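Local coordinates for protein mucin-like protocadherin (Homo sapiens, PDB 6OAE) that probably forms calcium-dependent heterophilic adhesion complexes with CDHR2 on adjacent microvilli, so controlling how microvilli pack at the apical membrane of epithelial cells, at residues 90-95 against 131-136; 96-101 against 181-186; 174-179 against 196-201. All blocks are in the same frame, centred on the assembly; numbering follows the deposited sequence. Where two conformers were deposited one is given.

Interaction 1: residues 90-95 against 131-136; sequences VLDVND and DKDDIL. With CA (calcium ion), chain C; CA (calcium ion), chain E; CA (calcium ion), chain D.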
ATOM      1  N   VAL A  90      10.605   4.208  -8.655  1.00 22.24           N
ATOM      2  CA  VAL A  90      10.402   4.186  -7.185  1.00 22.47           C
ATOM      3  C   VAL A  90       9.840   2.814  -6.799  1.00 24.51           C
ATOM      4  O   VAL A  90       8.848   2.389  -7.410  1.00 26.13           O
ATOM      5  CB  VAL A  90       9.477   5.319  -6.723  1.00 22.13           C
ATOM      6  CG1 VAL A  90       9.306   5.290  -5.213  1.00 21.97           C
ATOM      7  CG2 VAL A  90       9.981   6.675  -7.192  1.00 22.34           C
ATOM      8  N   LEU A  91      10.437   2.170  -5.801  1.00 25.44           N
ATOM      9  CA  LEU A  91      10.056   0.813  -5.354  1.00 26.48           C
ATOM     10  C   LEU A  91       9.132   0.945  -4.149  1.00 26.19           C
ATOM     11  O   LEU A  91       9.438   1.727  -3.214  1.00 22.84           O
ATOM     12  CB  LEU A  91      11.288  -0.011  -4.985  1.00 28.09           C
ATOM     13  CG  LEU A  91      12.335  -0.182  -6.080  1.00 30.88           C
ATOM     14  CD1 LEU A  91      13.468  -1.072  -5.590  1.00 31.06           C
ATOM     15  CD2 LEU A  91      11.723  -0.727  -7.365  1.00 31.57           C
ATOM     16  N   ASP A  92       8.048   0.187  -4.174  1.00 25.89           N
ATOM     17  CA  ASP A  92       7.050   0.189  -3.082  1.00 26.74           C
ATOM     18  C   ASP A  92       7.665  -0.446  -1.834  1.00 26.67           C
ATOM     19  O   ASP A  92       8.405  -1.477  -1.941  1.00 25.21           O
ATOM     20  CB  ASP A  92       5.757  -0.518  -3.495  1.00 28.30           C
ATOM     21  CG  ASP A  92       4.722  -0.488  -2.386  1.00 29.31           C
ATOM     22  OD1 ASP A  92       4.598   0.590  -1.700  1.00 27.82           O
ATOM     23  OD2 ASP A  92       4.075  -1.547  -2.172  1.00 31.74           O
ATOM     24  N   VAL A  93       7.378   0.164  -0.698  1.00 25.42           N
ATOM     25  CA  VAL A  93       7.706  -0.315   0.668  1.00 26.56           C
ATOM     26  C   VAL A  93       6.361  -0.517   1.384  1.00 25.95           C
ATOM     27  O   VAL A  93       5.388   0.228   1.072  1.00 24.90           O
ATOM     28  CB  VAL A  93       8.622   0.701   1.378  1.00 28.05           C
ATOM     29  CG1 VAL A  93       8.703   0.481   2.890  1.00 29.95           C
ATOM     30  CG2 VAL A  93      10.022   0.709   0.756  1.00 29.13           C
ATOM     31  N   ASN A  94       6.289  -1.486   2.287  1.00 25.94           N
ATOM     32  CA  ASN A  94       5.100  -1.676   3.155  1.00 26.01           C
ATOM     33  C   ASN A  94       5.156  -0.578   4.220  1.00 25.21           C
ATOM     34  O   ASN A  94       5.673  -0.838   5.328  1.00 23.73           O
ATOM     35  CB  ASN A  94       5.046  -3.111   3.716  1.00 26.95           C
ATOM     36  CG  ASN A  94       3.832  -3.330   4.591  1.00 27.04           C
ATOM     37  OD1 ASN A  94       2.948  -2.483   4.617  1.00 25.03           O
ATOM     38  ND2 ASN A  94       3.789  -4.447   5.310  1.00 27.91           N
ATOM     39  N   ASP A  95       4.672   0.626   3.896  1.00 24.55           N
ATOM     40  CA  ASP A  95       4.802   1.826   4.764  1.00 25.55           C
ATOM     41  C   ASP A  95       3.425   2.330   5.242  1.00 25.71           C
ATOM     42  O   ASP A  95       3.393   3.388   5.919  1.00 26.48           O
ATOM     43  CB  ASP A  95       5.616   2.930   4.066  1.00 24.54           C
ATOM     44  CG  ASP A  95       5.039   3.503   2.785  1.00 24.05           C
ATOM     45  OD1 ASP A  95       4.250   2.808   2.120  1.00 24.76           O
ATOM     46  OD2 ASP A  95       5.404   4.678   2.430  1.00 23.31           O
ATOM     47  N   ASP A 131      -1.029   0.813   0.686  1.00 24.36           N
ATOM     48  CA  ASP A 131      -0.150  -0.040  -0.152  1.00 25.62           C
ATOM     49  C   ASP A 131      -1.089  -0.871  -1.025  1.00 27.14           C
ATOM     50  O   ASP A 131      -1.525  -1.954  -0.582  1.00 26.30           O
ATOM     51  CB  ASP A 131       0.778  -0.905   0.699  1.00 23.69           C
ATOM     52  CG  ASP A 131       1.666  -0.095   1.608  1.00 23.80           C
ATOM     53  OD1 ASP A 131       2.270   0.874   1.100  1.00 24.08           O
ATOM     54  OD2 ASP A 131       1.747  -0.420   2.811  1.00 21.44           O
ATOM     55  N   LYS A 132      -1.411  -0.376  -2.210  1.00 29.24           N
ATOM     56  CA  LYS A 132      -2.461  -0.964  -3.086  1.00 32.17           C
ATOM     57  C   LYS A 132      -2.173  -2.447  -3.381  1.00 31.10           C
ATOM     58  O   LYS A 132      -3.128  -3.176  -3.619  1.00 31.34           O
ATOM     59  CB  LYS A 132      -2.535  -0.213  -4.413  1.00 35.58           C
ATOM     60  CG  LYS A 132      -3.112   1.192  -4.362  1.00 39.99           C
ATOM     61  CD  LYS A 132      -3.622   1.664  -5.736  1.00 43.42           C
ATOM     62  CE  LYS A 132      -2.556   2.239  -6.660  1.00 46.99           C
ATOM     63  NZ  LYS A 132      -1.373   1.355  -6.865  1.00 48.28           N
ATOM     64  N   ASP A 133      -0.905  -2.862  -3.393  1.00 29.63           N
ATOM     65  CA  ASP A 133      -0.485  -4.233  -3.780  1.00 31.18           C
ATOM     66  C   ASP A 133      -0.548  -5.194  -2.588  1.00 28.33           C
ATOM     67  O   ASP A 133      -0.412  -6.386  -2.829  1.00 29.72           O
ATOM     68  CB  ASP A 133       0.911  -4.201  -4.413  1.00 33.70           C
ATOM     69  CG  ASP A 133       0.952  -3.349  -5.679  1.00 37.54           C
ATOM     70  OD1 ASP A 133       0.250  -3.706  -6.636  1.00 39.82           O
ATOM     71  OD2 ASP A 133       1.676  -2.312  -5.687  1.00 41.60           O
ATOM     72  N   ASP A 134      -0.740  -4.705  -1.357  1.00 26.32           N
ATOM     73  CA  ASP A 134      -0.725  -5.555  -0.136  1.00 25.05           C
ATOM     74  C   ASP A 134      -1.975  -6.447  -0.140  1.00 24.39           C
ATOM     75  O   ASP A 134      -3.084  -5.901  -0.288  1.00 24.93           O
ATOM     76  CB  ASP A 134      -0.642  -4.726   1.150  1.00 25.58           C
ATOM     77  CG  ASP A 134       0.750  -4.219   1.480  1.00 25.91           C
ATOM     78  OD1 ASP A 134       1.690  -4.475   0.675  1.00 27.68           O
ATOM     79  OD2 ASP A 134       0.898  -3.603   2.556  1.00 24.79           O
ATOM     80  N   ILE A 135      -1.777  -7.754   0.004  1.00 23.25           N
ATOM     81  CA  ILE A 135      -2.874  -8.731   0.246  1.00 23.85           C
ATOM     82  C   ILE A 135      -3.142  -8.711   1.734  1.00 21.87           C
ATOM     83  O   ILE A 135      -2.159  -8.817   2.504  1.00 21.09           O
ATOM     84  CB  ILE A 135      -2.511 -10.144  -0.251  1.00 24.74           C
ATOM     85  CG1 ILE A 135      -2.108 -10.129  -1.731  1.00 26.97           C
ATOM     86  CG2 ILE A 135      -3.663 -11.113   0.026  1.00 25.07           C
ATOM     87  CD1 ILE A 135      -3.117  -9.445  -2.618  1.00 28.54           C
ATOM     88  N   LEU A 136      -4.402  -8.571   2.136  1.00 20.69           N
ATOM     89  CA  LEU A 136      -4.743  -8.481   3.578  1.00 21.22           C
ATOM     90  C   LEU A 136      -5.216  -9.859   4.070  1.00 20.48           C
ATOM     91  O   LEU A 136      -5.921 -10.547   3.341  1.00 20.73           O
ATOM     92  CB  LEU A 136      -5.790  -7.380   3.779  1.00 21.20           C
ATOM     93  CG  LEU A 136      -5.338  -5.988   3.331  1.00 21.47           C
ATOM     94  CD1 LEU A 136      -6.340  -4.938   3.762  1.00 21.50           C
ATOM     95  CD2 LEU A 136      -3.945  -5.654   3.850  1.00 21.77           C
TER
HETATM   96 CA    CA C 302       4.037   1.864   0.041  1.00 21.83          CA
HETATM   97 CA    CA E 304       0.660  -2.065   4.193  1.00 23.42          CA
HETATM   98 CA    CA D 303       4.508   5.796   0.737  1.00 23.27          CA
HETATM   99  O   HOH W   1       3.739  -2.745   0.247  1.00 28.23           O
HETATM  100  O   HOH W   2       1.500  -1.196  -3.369  1.00 35.74           O
HETATM  101  O   HOH W   3       5.746   7.655   1.636  1.00 21.40           O
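Asp-131 OD2 is gripped at least twice: it binds the calcium of chain E at 2.4 Å and also receives a probable hydrogen bond from the backbone N of Asn-96. The other oxygen of this carboxylate, Asp-131 OD1, lies 2.3 Å from the calcium of chain C, so one side chain bridges two ions and its rotation is fixed through both oxygens. Its CG stands anti to the carbonyl carbon (chi1 -59°), which turns the carboxylate toward 90-95. Around the calcium of chain C, Asp-131 OD1 is joined by Asp-92 OD1, the carbonyl O of Val-93 and Asp-95 OD1, with Glu-17 and Glu-63 completing the sphere. Asp-95 is a second bridge: its OD2 binds the calcium of chain D at 2.2 Å, and Asn-18 is a further polar partner of this side chain. The carboxylates of Asp-95 and Asp-131 are nearly coplanar, 21° apart, and their OD1 atoms lie 2.9 Å apart as two ligands of the same cation, not as a hydrogen bond. Asn-94 OD1 and Asp-134 OD2 meet on the calcium of chain E, their amide and carboxylate planes almost perpendicular at 87°. Asp-92, its CG anti to the backbone N, turns OD2 toward a water that donates both to it and to Asp-134 OD1, each at 2.7 Å. So dense a set of acidic groups would probably repel strongly without the cations. Asp-92 to Asn-96 spell the DXNDN linker motif of cadherins, and Asp-129 to Asp-131 the DXD motif. Residues 90-95 run off the end of strand 79-91, which lies beside strand 12-16, while 131-136 open with a type I turn in the loop between helix 122-125 and strand 137-142.

Interaction 2: residues 96-101 against 181-186; sequences NAPEFP and VRDTPG. With CA (calcium ion), chain E.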
ATOM      1  N   ASN A  96       2.341   1.610   4.930  1.00 25.52           N
ATOM      2  CA  ASN A  96       0.952   1.955   5.313  1.00 24.45           C
ATOM      3  C   ASN A  96       0.347   0.784   6.087  1.00 25.31           C
ATOM      4  O   ASN A  96       0.629  -0.385   5.743  1.00 23.87           O
ATOM      5  CB  ASN A  96       0.111   2.329   4.088  1.00 24.04           C
ATOM      6  CG  ASN A  96       0.563   3.642   3.478  1.00 24.71           C
ATOM      7  OD1 ASN A  96       0.159   4.709   3.924  1.00 26.52           O
ATOM      8  ND2 ASN A  96       1.399   3.574   2.465  1.00 23.57           N
ATOM      9  N   ALA A  97      -0.437   1.093   7.121  1.00 24.85           N
ATOM     10  CA  ALA A  97      -1.133   0.086   7.955  1.00 24.42           C
ATOM     11  C   ALA A  97      -2.531  -0.121   7.379  1.00 25.38           C
ATOM     12  O   ALA A  97      -3.139   0.812   6.838  1.00 24.92           O
ATOM     13  CB  ALA A  97      -1.171   0.520   9.401  1.00 24.10           C
ATOM     14  N   PRO A  98      -3.087  -1.351   7.437  1.00 24.81           N
ATOM     15  CA  PRO A  98      -4.476  -1.553   7.047  1.00 25.47           C
ATOM     16  C   PRO A  98      -5.342  -0.884   8.117  1.00 25.79           C
ATOM     17  O   PRO A  98      -4.946  -0.805   9.266  1.00 25.56           O
ATOM     18  CB  PRO A  98      -4.645  -3.082   6.984  1.00 25.84           C
ATOM     19  CG  PRO A  98      -3.573  -3.607   7.935  1.00 25.23           C
ATOM     20  CD  PRO A  98      -2.440  -2.597   7.863  1.00 25.45           C
ATOM     21  N   GLU A  99      -6.498  -0.382   7.694  1.00 28.19           N
ATOM     22  CA  GLU A  99      -7.451   0.309   8.577  1.00 28.98           C
ATOM     23  C   GLU A  99      -8.845  -0.226   8.297  1.00 27.15           C
ATOM     24  O   GLU A  99      -9.212  -0.304   7.116  1.00 27.29           O
ATOM     25  CB  GLU A  99      -7.408   1.812   8.316  1.00 31.95           C
ATOM     26  CG  GLU A  99      -6.117   2.456   8.755  1.00 36.15           C
ATOM     27  CD  GLU A  99      -5.932   3.878   8.248  1.00 37.91           C
ATOM     28  OE1 GLU A  99      -6.937   4.495   7.857  1.00 40.85           O
ATOM     29  OE2 GLU A  99      -4.780   4.349   8.245  1.00 46.60           O
ATOM     30  N   PHE A 100      -9.564  -0.595   9.348  1.00 27.31           N
ATOM     31  CA  PHE A 100     -11.004  -0.914   9.273  1.00 26.52           C
ATOM     32  C   PHE A 100     -11.752   0.408   9.291  1.00 29.09           C
ATOM     33  O   PHE A 100     -11.304   1.331   9.968  1.00 29.28           O
ATOM     34  CB  PHE A 100     -11.456  -1.748  10.457  1.00 26.07           C
ATOM     35  CG  PHE A 100     -10.976  -3.174  10.462  1.00 24.41           C
ATOM     36  CD1 PHE A 100     -11.460  -4.081   9.527  1.00 23.51           C
ATOM     37  CD2 PHE A 100     -10.076  -3.613  11.427  1.00 23.60           C
ATOM     38  CE1 PHE A 100     -11.045  -5.404   9.551  1.00 23.29           C
ATOM     39  CE2 PHE A 100      -9.659  -4.938  11.447  1.00 22.77           C
ATOM     40  CZ  PHE A 100     -10.149  -5.826  10.517  1.00 23.29           C
ATOM     41  N   PRO A 101     -12.866   0.553   8.542  1.00 30.22           N
ATOM     42  CA  PRO A 101     -13.733   1.738   8.679  1.00 30.80           C
ATOM     43  C   PRO A 101     -14.669   1.749   9.913  1.00 31.29           C
ATOM     44  O   PRO A 101     -15.547   2.605   9.973  1.00 32.77           O
ATOM     45  CB  PRO A 101     -14.496   1.691   7.350  1.00 30.10           C
ATOM     46  CG  PRO A 101     -14.650   0.208   7.060  1.00 30.24           C
ATOM     47  CD  PRO A 101     -13.309  -0.364   7.473  1.00 29.65           C
ATOM     48  N   VAL A 181      -6.692  -7.792  11.170  1.00 21.23           N
ATOM     49  CA  VAL A 181      -6.212  -7.807   9.772  1.00 21.15           C
ATOM     50  C   VAL A 181      -4.725  -7.481   9.825  1.00 21.62           C
ATOM     51  O   VAL A 181      -4.351  -6.631  10.656  1.00 22.25           O
ATOM     52  CB  VAL A 181      -7.005  -6.844   8.869  1.00 20.75           C
ATOM     53  CG1 VAL A 181      -6.861  -5.380   9.294  1.00 21.00           C
ATOM     54  CG2 VAL A 181      -6.628  -7.035   7.414  1.00 21.19           C
ATOM     55  N   ARG A 182      -3.927  -8.143   8.998  1.00 21.49           N
ATOM     56  CA  ARG A 182      -2.495  -7.796   8.820  1.00 22.45           C
ATOM     57  C   ARG A 182      -2.238  -7.715   7.319  1.00 22.33           C
ATOM     58  O   ARG A 182      -3.028  -8.318   6.539  1.00 21.06           O
ATOM     59  CB  ARG A 182      -1.574  -8.776   9.563  1.00 23.61           C
ATOM     60  CG  ARG A 182      -1.657 -10.206   9.072  1.00 25.14           C
ATOM     61  CD  ARG A 182      -0.604 -11.166   9.617  1.00 26.83           C
ATOM     62  NE  ARG A 182      -0.762 -12.450   8.934  1.00 27.03           N
ATOM     63  CZ  ARG A 182      -1.604 -13.431   9.285  1.00 30.38           C
ATOM     64  NH1 ARG A 182      -2.393 -13.332  10.347  1.00 31.89           N
ATOM     65  NH2 ARG A 182      -1.646 -14.537   8.565  1.00 29.78           N
ATOM     66  N   ASP A 183      -1.169  -7.014   6.925  1.00 22.29           N
ATOM     67  CA  ASP A 183      -0.833  -6.782   5.495  1.00 22.46           C
ATOM     68  C   ASP A 183       0.318  -7.700   5.053  1.00 23.98           C
ATOM     69  O   ASP A 183       0.918  -7.405   4.034  1.00 23.37           O
ATOM     70  CB  ASP A 183      -0.534  -5.306   5.257  1.00 22.91           C
ATOM     71  CG  ASP A 183       0.566  -4.713   6.122  1.00 22.39           C
ATOM     72  OD1 ASP A 183       1.232  -5.471   6.889  1.00 21.60           O
ATOM     73  OD2 ASP A 183       0.722  -3.482   6.036  1.00 23.42           O
ATOM     74  N   THR A 184       0.611  -8.763   5.807  1.00 23.80           N
ATOM     75  CA  THR A 184       1.649  -9.771   5.479  1.00 23.65           C
ATOM     76  C   THR A 184       1.096 -11.167   5.735  1.00 24.41           C
ATOM     77  O   THR A 184       0.293 -11.367   6.643  1.00 23.85           O
ATOM     78  CB  THR A 184       2.931  -9.536   6.285  1.00 24.01           C
ATOM     79  OG1 THR A 184       2.649  -9.695   7.684  1.00 24.05           O
ATOM     80  CG2 THR A 184       3.530  -8.179   5.988  1.00 23.83           C
ATOM     81  N   PRO A 185       1.505 -12.187   4.961  1.00 25.37           N
ATOM     82  CA  PRO A 185       1.068 -13.550   5.233  1.00 25.81           C
ATOM     83  C   PRO A 185       1.555 -14.033   6.608  1.00 27.57           C
ATOM     84  O   PRO A 185       0.827 -14.740   7.257  1.00 28.56           O
ATOM     85  CB  PRO A 185       1.721 -14.408   4.140  1.00 26.00           C
ATOM     86  CG  PRO A 185       2.274 -13.446   3.131  1.00 27.06           C
ATOM     87  CD  PRO A 185       2.384 -12.091   3.785  1.00 26.40           C
ATOM     88  N   GLY A 186       2.774 -13.632   6.987  1.00 29.72           N
ATOM     89  CA  GLY A 186       3.447 -14.019   8.241  1.00 32.84           C
ATOM     90  C   GLY A 186       3.041 -13.110   9.386  1.00 34.64           C
ATOM     91  O   GLY A 186       2.918 -11.879   9.168  1.00 31.35           O
TER
HETATM   92 CA    CA E 304       0.660  -2.065   4.193  1.00 23.42          CA
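The ring of Phe-100 meets Val-181 obliquely and tip to tip, its CZ carbon 3.5 Å from Val-181 CG1. Ala-195 and Ala-197 of strand 194-204 also touch this ring, and the ring of Phe-102 meets it with the two planes about 45° apart. The second flat group, the carboxylate of Asp-183, holds the calcium of chain E through OD2 at 2.3 Å; OD2 also hydrogen-bonds His-193 ND1, while OD1 takes a probable hydrogen bond from Asn-94 ND2. With CG in the crowded position between the backbone N and the carbonyl carbon (chi1 56°), the carboxylate is directed at the linker and gripped at both oxygens. From the other segment the same calcium receives the backbone O of Asn-96, also at 2.3 Å. Asn-94, Asp-129, Asp-131 and Asp-134 complete the site. Asn-96 to Phe-100 form the NAPEF end of the cadherin linker, where the chain leaves the calcium sites and enters the second extracellular cadherin repeat, EC2. Between metal and aromatic ring sits Pro-98, crossing Asp-183 at about a right angle with its CD 3.8 Å from Asp-183 OD2. On its other flank, Pro-98 CB lies 3.9 Å from Val-181 CG1 as the two side chains slide past each other in opposite directions. Val-181 CG1 is thus shared by proline and phenylalanine; it also occupies the crowded position (chi1 63°), which carries the methyl toward them. The side chain of Arg-182 runs alongside the chain that follows, its NH2 donating to Pro-185 O at 2.8 Å from above the carbonyl plane, and Thr-184 OG1 donates to Gly-186 O at 2.7 Å, in the plane of that carbonyl.

Interaction 3: residues 174-179 against 196-201; sequences NMTFWL and TATLVL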
ATOM      1  N   ASN A 174     -25.848 -13.604  22.314  1.00 30.08           N
ATOM      2  CA  ASN A 174     -24.740 -12.646  22.014  0.50 32.26           C
ATOM      3  C   ASN A 174     -23.458 -13.433  21.771  1.00 33.09           C
ATOM      4  O   ASN A 174     -23.134 -14.321  22.598  1.00 35.85           O
ATOM      5  CB  ASN A 174     -24.501 -11.609  23.123  0.50 32.36           C
ATOM      6  CG  ASN A 174     -23.261 -10.752  22.903  0.50 33.24           C
ATOM      7  OD1 ASN A 174     -22.124 -11.238  22.971  0.50 34.41           O
ATOM      8  ND2 ASN A 174     -23.462  -9.469  22.651  0.50 33.32           N
ATOM      9  N   MET A 175     -22.759 -13.119  20.675  1.00 32.61           N
ATOM     10  CA  MET A 175     -21.431 -13.688  20.328  1.00 31.81           C
ATOM     11  C   MET A 175     -20.548 -12.506  19.926  1.00 31.23           C
ATOM     12  O   MET A 175     -20.946 -11.762  19.010  1.00 30.04           O
ATOM     13  CB  MET A 175     -21.507 -14.700  19.182  1.00 33.54           C
ATOM     14  CG  MET A 175     -21.919 -16.090  19.645  1.00 37.19           C
ATOM     15  SD  MET A 175     -23.082 -16.956  18.584  1.00 43.52           S
ATOM     16  CE  MET A 175     -24.423 -15.777  18.540  1.00 39.75           C
ATOM     17  N   THR A 176     -19.410 -12.323  20.589  1.00 28.22           N
ATOM     18  CA  THR A 176     -18.478 -11.221  20.260  1.00 27.56           C
ATOM     19  C   THR A 176     -17.150 -11.800  19.791  1.00 24.81           C
ATOM     20  O   THR A 176     -16.676 -12.807  20.367  1.00 24.11           O
ATOM     21  CB  THR A 176     -18.351 -10.230  21.415  1.00 29.15           C
ATOM     22  OG1 THR A 176     -19.669  -9.748  21.664  1.00 30.84           O
ATOM     23  CG2 THR A 176     -17.446  -9.066  21.086  1.00 30.76           C
ATOM     24  N   PHE A 177     -16.582 -11.156  18.775  1.00 24.27           N
ATOM     25  CA  PHE A 177     -15.310 -11.536  18.132  1.00 22.99           C
ATOM     26  C   PHE A 177     -14.385 -10.336  18.032  1.00 23.33           C
ATOM     27  O   PHE A 177     -14.875  -9.210  17.881  1.00 21.15           O
ATOM     28  CB  PHE A 177     -15.545 -12.023  16.710  1.00 22.98           C
ATOM     29  CG  PHE A 177     -16.347 -13.287  16.609  1.00 22.11           C
ATOM     30  CD1 PHE A 177     -15.746 -14.513  16.797  1.00 21.45           C
ATOM     31  CD2 PHE A 177     -17.693 -13.241  16.306  1.00 23.35           C
ATOM     32  CE1 PHE A 177     -16.483 -15.687  16.684  1.00 23.12           C
ATOM     33  CE2 PHE A 177     -18.435 -14.412  16.213  1.00 22.88           C
ATOM     34  CZ  PHE A 177     -17.824 -15.636  16.401  1.00 22.67           C
ATOM     35  N   TRP A 178     -13.095 -10.612  18.129  1.00 25.41           N
ATOM     36  CA  TRP A 178     -12.017  -9.725  17.642  1.00 27.85           C
ATOM     37  C   TRP A 178     -11.796 -10.092  16.176  1.00 25.18           C
ATOM     38  O   TRP A 178     -11.627 -11.307  15.881  1.00 24.14           O
ATOM     39  CB  TRP A 178     -10.722  -9.888  18.427  1.00 33.20           C
ATOM     40  CG  TRP A 178     -10.699  -9.192  19.746  1.00 39.45           C
ATOM     41  CD1 TRP A 178     -10.727  -7.844  19.963  1.00 41.19           C
ATOM     42  CD2 TRP A 178     -10.604  -9.817  21.040  1.00 43.29           C
ATOM     43  NE1 TRP A 178     -10.673  -7.585  21.309  1.00 44.28           N
ATOM     44  CE2 TRP A 178     -10.594  -8.775  21.996  1.00 44.95           C
ATOM     45  CE3 TRP A 178     -10.535 -11.148  21.484  1.00 45.24           C
ATOM     46  CZ2 TRP A 178     -10.519  -9.032  23.372  1.00 47.70           C
ATOM     47  CZ3 TRP A 178     -10.463 -11.399  22.841  1.00 47.50           C
ATOM     48  CH2 TRP A 178     -10.455 -10.353  23.773  1.00 47.16           C
ATOM     49  N   LEU A 179     -11.833  -9.103  15.311  1.00 23.58           N
ATOM     50  CA  LEU A 179     -11.444  -9.236  13.896  1.00 23.40           C
ATOM     51  C   LEU A 179     -10.085  -8.563  13.745  1.00 22.62           C
ATOM     52  O   LEU A 179     -10.002  -7.359  14.028  1.00 22.99           O
ATOM     53  CB  LEU A 179     -12.504  -8.581  13.015  1.00 23.23           C
ATOM     54  CG  LEU A 179     -12.264  -8.713  11.513  1.00 23.25           C
ATOM     55  CD1 LEU A 179     -12.238 -10.163  11.058  1.00 24.26           C
ATOM     56  CD2 LEU A 179     -13.314  -7.938  10.771  1.00 23.73           C
ATOM     57  N   THR A 196      -7.322  -3.931  14.390  1.00 23.86           N
ATOM     58  CA  THR A 196      -8.258  -4.763  15.171  1.00 24.76           C
ATOM     59  C   THR A 196      -9.595  -4.033  15.207  1.00 24.21           C
ATOM     60  O   THR A 196      -9.607  -2.795  15.157  1.00 24.57           O
ATOM     61  CB  THR A 196      -7.723  -5.069  16.578  1.00 26.68           C
ATOM     62  OG1 THR A 196      -7.868  -3.902  17.371  1.00 30.46           O
ATOM     63  CG2 THR A 196      -6.278  -5.492  16.617  1.00 27.86           C
ATOM     64  N   ALA A 197     -10.673  -4.791  15.231  1.00 23.33           N
ATOM     65  CA  ALA A 197     -12.046  -4.279  15.383  1.00 22.96           C
ATOM     66  C   ALA A 197     -12.834  -5.346  16.142  1.00 24.22           C
ATOM     67  O   ALA A 197     -12.351  -6.492  16.212  1.00 22.50           O
ATOM     68  CB  ALA A 197     -12.635  -3.961  14.047  1.00 22.89           C
ATOM     69  N   THR A 198     -13.967  -4.965  16.723  1.00 26.35           N
ATOM     70  CA  THR A 198     -14.868  -5.875  17.475  1.00 27.96           C
ATOM     71  C   THR A 198     -16.128  -6.092  16.621  1.00 26.71           C
ATOM     72  O   THR A 198     -16.620  -5.120  15.990  1.00 26.80           O
ATOM     73  CB  THR A 198     -15.095  -5.349  18.903  1.00 30.36           C
ATOM     74  OG1 THR A 198     -13.880  -5.456  19.658  1.00 32.68           O
ATOM     75  CG2 THR A 198     -16.154  -6.118  19.655  1.00 31.21           C
ATOM     76  N   LEU A 199     -16.604  -7.339  16.548  1.00 25.02           N
ATOM     77  CA  LEU A 199     -17.866  -7.712  15.879  1.00 25.37           C
ATOM     78  C   LEU A 199     -18.778  -8.277  16.950  1.00 23.99           C
ATOM     79  O   LEU A 199     -18.344  -9.179  17.671  1.00 23.64           O
ATOM     80  CB  LEU A 199     -17.656  -8.786  14.810  1.00 26.90           C
ATOM     81  CG  LEU A 199     -16.826  -8.389  13.600  1.00 28.27           C
ATOM     82  CD1 LEU A 199     -16.675  -9.591  12.689  1.00 28.66           C
ATOM     83  CD2 LEU A 199     -17.476  -7.230  12.872  1.00 29.17           C
ATOM     84  N   VAL A 200     -19.987  -7.765  17.022  1.00 24.62           N
ATOM     85  CA  VAL A 200     -21.022  -8.245  17.972  1.00 25.81           C
ATOM     86  C   VAL A 200     -22.142  -8.845  17.124  1.00 25.78           C
ATOM     87  O   VAL A 200     -22.754  -8.094  16.331  1.00 26.77           O
ATOM     88  CB  VAL A 200     -21.498  -7.104  18.875  1.00 26.26           C
ATOM     89  CG1 VAL A 200     -22.625  -7.556  19.771  1.00 27.68           C
ATOM     90  CG2 VAL A 200     -20.350  -6.532  19.699  1.00 27.85           C
ATOM     91  N   LEU A 201     -22.390 -10.142  17.280  1.00 24.48           N
ATOM     92  CA  LEU A 201     -23.491 -10.870  16.613  1.00 25.12           C
ATOM     93  C   LEU A 201     -24.600 -11.039  17.656  1.00 26.25           C
ATOM     94  O   LEU A 201     -24.332 -11.729  18.697  1.00 24.57           O
ATOM     95  CB  LEU A 201     -22.975 -12.217  16.110  1.00 25.59           C
ATOM     96  CG  LEU A 201     -22.154 -12.196  14.812  1.00 25.39           C
ATOM     97  CD1 LEU A 201     -23.032 -11.919  13.624  1.00 26.00           C
ATOM     98  CD2 LEU A 201     -21.026 -11.188  14.847  1.00 25.96           C
TER
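Thr-176 leaves strand 174-179 with its CB 3.9 Å from the carbonyl O of Leu-199. Its methyl, CG2, anti to the backbone N, meets Thr-198 CG2 at 3.5 Å and, equally near, the carbonyl O of Leu-199, the two threonine side chains crossing obliquely. OG1 takes the other direction, alongside Val-200, with Val-200 CG2 at 3.8 Å, and donates a hydrogen bond of 3.2 Å to Asn-174 OD1, in the plane of that carbonyl and on a lone pair. An alanine here would remove the hydroxyl and the methyl, and would probably leave Asn-174 less well fixed and the packing against Thr-198 and Val-200 looser. The strands that carry these side chains run antiparallel, their directions 158° apart. Met-175 with Leu-201, Phe-177 with Leu-199 and Leu-179 with Ala-197 are hydrogen-bonded pairs, each closed by two N-H to O bonds; the straightest, from Leu-201 N to Met-175 O, reaches 171°. The side chains of these pairs all lie on the other face, where Phe-177 presents its ring edge to Leu-201 CD2, and Phe-151 touches both. The hairpin 174-182 and 194-204 therefore has a two-sided chemistry: an apolar face of Met, Phe, Leu and Ala turned into the core of the cadherin domain, and a mixed face bearing threonines, valine and the exposed Trp-178.

How the interactions relate
Interactions 1 and 2 lie where the two cadherin repeats join, with centres 11 Å apart and the calcium of chain E common to both. Interaction 3 lies farther into the second repeat, its centre about 17 Å from that of interaction 2 and 28 Å from that of interaction 1. Along the chain, 90-95 passes directly into 96-101, then come 131-136, 174-179, 181-186 and 196-201, so interaction 2 interleaves with both of the others. Strand 174-182 serves interactions 2 and 3, and the ring of Phe-100 rests against the carbonyl O of Leu-179. The calcium-bound linker is thus connected directly to the sheet of EC2, an arrangement consistent with calcium stiffening the junction between repeats.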